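Local structure of variant surface glycoprotein MITAT 1.1 (Trypanosoma brucei brucei, 5LY9) at residues A1-P13 with K122-T134. The protein forms, as the N-terminal domain of a GPI-anchored glycoprotein, part of the dense coat whose antigenic variation lets the trypanosome evade host immunity. Numbering follows the deposited sequence.
Sequences AERTGLKATAWKP and KCLVTTNADTAAT
The backbones of Leu6 and Leu124 are joined by a single parallel beta bridge: Leu6 N donates to Cys123 O (2.8 Å), and Leu6 O receives Val125 N at 3.0 Å. Two residues further along each segment, Ala8 N, in the first turn of helix 8-21, hydrogen-bonds to Thr126 O. Lys7 holds the N-cap position of that helix, and Ala8 N is the amide just after it. The same Thr126 carbonyl accepts a water that also receives Thr9 N.

Trp11 is the main side chain of the contact. With CG set between its backbone N and carbonyl carbon, chi1 59° lays the indole against the loop and its NE1 meets Val125 O at 2.9 Å, nearly straight (161° at the hydrogen), the acceptor lying close to the ring plane. This bond helps to set the rotation of the ring, together with the packing on its faces. Leu124 lies over one face, CB 4.2 Å from the centroid of the five-membered ring in a CH-pi contact, while its CD2 touches Trp11 CD1 at 3.7 Å; Ala8 CA covers the rim of the opposite face. The benzo side ends on Ala133, whose CB approaches Trp11 CZ2 obliquely at 3.5 Å. Leu140 of strand 139-140 also packs on Trp11, Leu124 and Ala133.

Toward the chain start, Gly5 presses against the backbone at Cys123, and Val125 CG2 sits 3.3 Å from Leu6 O. A water bridges Gly5 N to the carbonyls of Lys122 and Ala129. Cys123 itself is disulfide-bonded to Cys190. The whole is a parallel beta bridge running into a helix N-terminus, joining the extended N-terminal arm to the loop after helix 62-114 at one end of the elongated, helix-rich A-type VSG domain.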
loop_
_atom_site.group_PDB
_atom_site.type_symbol
_atom_site.label_atom_id
_atom_site.label_comp_id
_atom_site.label_asym_id
_atom_site.label_seq_id
_atom_site.Cartn_x
_atom_site.Cartn_y
_atom_site.Cartn_z
ATOM N N ALA A 1 -8.876 -42.616 0.592
ATOM C CA ALA A 1 -10.122 -43.119 1.215
ATOM C C ALA A 1 -10.833 -41.937 1.891
ATOM O O ALA A 1 -10.209 -40.947 2.282
ATOM C CB ALA A 1 -9.816 -44.203 2.250
ATOM N N GLU A 2 -12.138 -42.076 2.059
ATOM C CA GLU A 2 -12.892 -41.133 2.903
ATOM C C GLU A 2 -12.249 -40.989 4.258
ATOM O O GLU A 2 -11.757 -41.973 4.842
ATOM C CB GLU A 2 -14.325 -41.690 3.116
ATOM C CG GLU A 2 -15.295 -40.698 3.761
ATOM C CD GLU A 2 -16.497 -41.316 4.490
ATOM O OE1 GLU A 2 -16.624 -42.585 4.480
ATOM O OE2 GLU A 2 -17.299 -40.529 5.078
ATOM N N ARG A 3 -12.199 -39.766 4.720
ATOM C CA ARG A 3 -11.799 -39.411 6.052
ATOM C C ARG A 3 -10.393 -39.842 6.590
ATOM O O ARG A 3 -10.190 -39.796 7.808
ATOM C CB ARG A 3 -12.910 -39.681 7.086
ATOM C CG ARG A 3 -13.330 -41.091 7.460
ATOM C CD ARG A 3 -12.252 -42.011 8.009
ATOM N NE ARG A 3 -12.858 -43.323 8.403
ATOM C CZ ARG A 3 -13.118 -44.303 7.559
ATOM N NH1 ARG A 3 -12.786 -44.240 6.268
ATOM N NH2 ARG A 3 -13.697 -45.426 8.023
ATOM N N THR A 4 -9.447 -40.076 5.706
ATOM C CA THR A 4 -8.012 -40.096 6.118
ATOM C C THR A 4 -7.415 -38.710 5.949
ATOM O O THR A 4 -8.033 -37.799 5.315
ATOM C CB THR A 4 -7.243 -41.164 5.384
ATOM O OG1 THR A 4 -7.353 -40.940 3.966
ATOM C CG2 THR A 4 -7.803 -42.560 5.799
ATOM N N GLY A 5 -6.270 -38.485 6.567
ATOM C CA GLY A 5 -5.618 -37.232 6.459
ATOM C C GLY A 5 -5.162 -36.814 5.083
ATOM O O GLY A 5 -5.096 -37.568 4.142
ATOM N N LEU A 6 -4.801 -35.566 5.003
ATOM C CA LEU A 6 -4.307 -35.013 3.767
ATOM C C LEU A 6 -2.790 -35.341 3.564
ATOM O O LEU A 6 -1.953 -35.060 4.458
ATOM C CB LEU A 6 -4.511 -33.518 3.851
ATOM C CG LEU A 6 -4.492 -32.717 2.599
ATOM C CD1 LEU A 6 -5.623 -33.201 1.667
ATOM C CD2 LEU A 6 -4.650 -31.214 2.941
ATOM N N LYS A 7 -2.458 -35.977 2.422
ATOM C CA LYS A 7 -1.051 -36.281 2.096
ATOM C C LYS A 7 -0.223 -35.010 1.919
ATOM O O LYS A 7 -0.775 -33.985 1.469
ATOM C CB LYS A 7 -0.935 -37.085 0.801
ATOM C CG LYS A 7 -1.592 -38.463 0.848
ATOM C CD LYS A 7 -1.605 -39.029 -0.568
ATOM C CE LYS A 7 -2.012 -40.475 -0.669
ATOM N NZ LYS A 7 -1.846 -40.979 -2.055
ATOM N N ALA A 8 1.063 -35.124 2.191
ATOM C CA ALA A 8 2.023 -34.090 1.962
ATOM C C ALA A 8 2.054 -33.626 0.515
ATOM O O ALA A 8 2.337 -32.470 0.265
ATOM C CB ALA A 8 3.421 -34.572 2.413
ATOM N N THR A 9 1.712 -34.475 -0.458
ATOM C CA THR A 9 1.654 -34.050 -1.861
ATOM C C THR A 9 0.611 -32.927 -2.021
ATOM O O THR A 9 0.755 -32.091 -2.931
ATOM C CB THR A 9 1.285 -35.203 -2.806
ATOM O OG1 THR A 9 0.128 -35.829 -2.299
ATOM C CG2 THR A 9 2.395 -36.173 -2.942
ATOM N N ALA A 10 -0.399 -32.888 -1.133
ATOM C CA ALA A 10 -1.426 -31.864 -1.169
ATOM C C ALA A 10 -1.136 -30.678 -0.281
ATOM O O ALA A 10 -1.410 -29.529 -0.705
ATOM C CB ALA A 10 -2.800 -32.466 -0.818
ATOM N N TRP A 11 -0.672 -30.879 0.942
ATOM C CA TRP A 11 -0.406 -29.719 1.822
ATOM C C TRP A 11 0.955 -29.063 1.625
ATOM O O TRP A 11 1.140 -27.893 1.969
ATOM C CB TRP A 11 -0.656 -30.021 3.312
ATOM C CG TRP A 11 0.114 -31.092 3.908
ATOM C CD1 TRP A 11 -0.311 -32.366 4.158
ATOM C CD2 TRP A 11 1.459 -31.032 4.410
ATOM N NE1 TRP A 11 0.688 -33.072 4.758
ATOM C CE2 TRP A 11 1.757 -32.282 4.968
ATOM C CE3 TRP A 11 2.415 -30.049 4.470
ATOM C CZ2 TRP A 11 2.964 -32.563 5.485
ATOM C CZ3 TRP A 11 3.571 -30.310 5.003
ATOM C CH2 TRP A 11 3.869 -31.574 5.521
ATOM N N LYS A 12 1.948 -29.771 1.170
ATOM C CA LYS A 12 3.258 -29.101 0.973
ATOM C C LYS A 12 3.195 -27.941 -0.024
ATOM O O LYS A 12 3.750 -26.863 0.266
ATOM C CB LYS A 12 4.351 -30.086 0.653
ATOM C CG LYS A 12 4.919 -30.729 1.952
ATOM C CD LYS A 12 6.132 -31.648 1.587
ATOM C CE LYS A 12 6.585 -32.329 2.864
ATOM N NZ LYS A 12 7.782 -33.183 2.622
ATOM N N PRO A 13 2.424 -28.103 -1.094
ATOM C CA PRO A 13 2.273 -26.935 -1.999
ATOM C C PRO A 13 1.591 -25.738 -1.315
ATOM O O PRO A 13 1.868 -24.575 -1.690
ATOM C CB PRO A 13 1.432 -27.488 -3.147
ATOM C CG PRO A 13 1.810 -28.903 -3.197
ATOM C CD PRO A 13 2.005 -29.348 -1.762
ATOM N N LYS A 122 -5.406 -37.778 12.855
ATOM C CA LYS A 122 -4.239 -37.133 12.284
ATOM C C LYS A 122 -4.659 -36.556 10.963
ATOM O O LYS A 122 -5.135 -37.288 10.112
ATOM C CB LYS A 122 -3.110 -38.139 12.076
ATOM C CG LYS A 122 -2.653 -38.865 13.299
ATOM C CD LYS A 122 -1.550 -39.850 13.078
ATOM C CE LYS A 122 -1.128 -40.301 14.475
ATOM N NZ LYS A 122 -0.240 -41.480 14.356
ATOM N N CYS A 123 -4.460 -35.237 10.763
ATOM C CA CYS A 123 -4.988 -34.590 9.536
ATOM C C CYS A 123 -3.953 -34.151 8.492
ATOM O O CYS A 123 -4.222 -34.117 7.277
ATOM C CB CYS A 123 -5.900 -33.419 9.899
ATOM S SG CYS A 123 -7.503 -33.841 10.574
ATOM N N LEU A 124 -2.780 -33.778 8.935
ATOM C CA LEU A 124 -1.680 -33.523 8.010
ATOM C C LEU A 124 -0.737 -34.675 8.144
ATOM O O LEU A 124 -0.071 -34.797 9.155
ATOM C CB LEU A 124 -0.958 -32.216 8.311
ATOM C CG LEU A 124 -1.792 -30.949 8.115
ATOM C CD1 LEU A 124 -0.866 -29.753 8.374
ATOM C CD2 LEU A 124 -2.453 -30.820 6.753
ATOM N N VAL A 125 -0.740 -35.520 7.141
ATOM C CA VAL A 125 0.028 -36.729 7.163
ATOM C C VAL A 125 1.031 -36.779 6.035
ATOM O O VAL A 125 1.081 -35.895 5.155
ATOM C CB VAL A 125 -0.912 -37.993 7.140
ATOM C CG1 VAL A 125 -1.750 -38.009 8.385
ATOM C CG2 VAL A 125 -1.757 -38.092 5.854
ATOM N N THR A 126 1.888 -37.811 6.052
ATOM C CA THR A 126 2.952 -37.883 5.089
ATOM C C THR A 126 2.465 -38.618 3.867
ATOM O O THR A 126 1.926 -38.009 2.899
ATOM C CB THR A 126 4.215 -38.483 5.706
ATOM O OG1 THR A 126 3.891 -39.827 6.138
ATOM C CG2 THR A 126 4.682 -37.635 6.819
ATOM N N THR A 127 2.630 -39.942 3.858
ATOM C CA THR A 127 2.274 -40.783 2.712
ATOM C C THR A 127 1.257 -41.893 3.099
ATOM O O THR A 127 0.792 -42.606 2.217
ATOM C CB THR A 127 3.525 -41.509 2.199
ATOM O OG1 THR A 127 4.064 -42.263 3.301
ATOM C CG2 THR A 127 4.603 -40.508 1.635
ATOM N N ASN A 128 0.825 -41.958 4.359
ATOM C CA ASN A 128 -0.142 -42.968 4.850
ATOM C C ASN A 128 -0.921 -42.330 5.978
ATOM O O ASN A 128 -0.565 -41.251 6.515
ATOM C CB ASN A 128 0.522 -44.251 5.371
ATOM C CG ASN A 128 1.521 -43.997 6.493
ATOM O OD1 ASN A 128 1.192 -43.675 7.619
ATOM N ND2 ASN A 128 2.744 -44.238 6.202
ATOM N N ALA A 129 -2.000 -42.994 6.340
ATOM C CA ALA A 129 -2.937 -42.413 7.308
ATOM C C ALA A 129 -2.425 -42.293 8.693
ATOM O O ALA A 129 -3.060 -41.576 9.513
ATOM C CB ALA A 129 -4.246 -43.132 7.298
ATOM N N ASP A 130 -1.320 -43.000 9.015
ATOM C CA ASP A 130 -0.838 -43.096 10.401
ATOM C C ASP A 130 0.313 -42.210 10.868
ATOM O O ASP A 130 0.749 -42.307 12.027
ATOM C CB ASP A 130 -0.409 -44.557 10.670
ATOM C CG ASP A 130 -1.529 -45.549 10.491
ATOM O OD1 ASP A 130 -2.699 -45.165 10.498
ATOM O OD2 ASP A 130 -1.223 -46.761 10.312
ATOM N N THR A 131 0.841 -41.404 9.944
ATOM C CA THR A 131 2.084 -40.726 10.145
ATOM C C THR A 131 1.832 -39.255 9.977
ATOM O O THR A 131 1.762 -38.721 8.842
ATOM C CB THR A 131 3.131 -41.241 9.202
ATOM O OG1 THR A 131 3.113 -42.685 9.229
ATOM C CG2 THR A 131 4.438 -40.729 9.576
ATOM N N ALA A 132 1.658 -38.591 11.106
ATOM C CA ALA A 132 1.511 -37.109 11.109
ATOM C C ALA A 132 2.822 -36.451 10.684
ATOM O O ALA A 132 3.905 -36.886 11.015
ATOM C CB ALA A 132 1.125 -36.596 12.491
ATOM N N ALA A 133 2.709 -35.350 9.951
ATOM C CA ALA A 133 3.817 -34.465 9.741
ATOM C C ALA A 133 4.326 -34.008 11.067
ATOM O O ALA A 133 3.544 -33.874 12.026
ATOM C CB ALA A 133 3.313 -33.257 8.937
ATOM N N THR A 134 5.624 -33.772 11.154
ATOM C CA THR A 134 6.246 -33.337 12.362
ATOM C C THR A 134 6.609 -31.911 12.291
ATOM O O THR A 134 7.346 -31.490 11.347
ATOM C CB THR A 134 7.535 -34.138 12.599
ATOM O OG1 THR A 134 7.189 -35.529 12.632
ATOM C CG2 THR A 134 8.242 -33.757 13.929
HETATM O O HOH W 1 -5.183 -39.786 8.817
HETATM O O HOH W 2 2.470 -37.553 0.239
#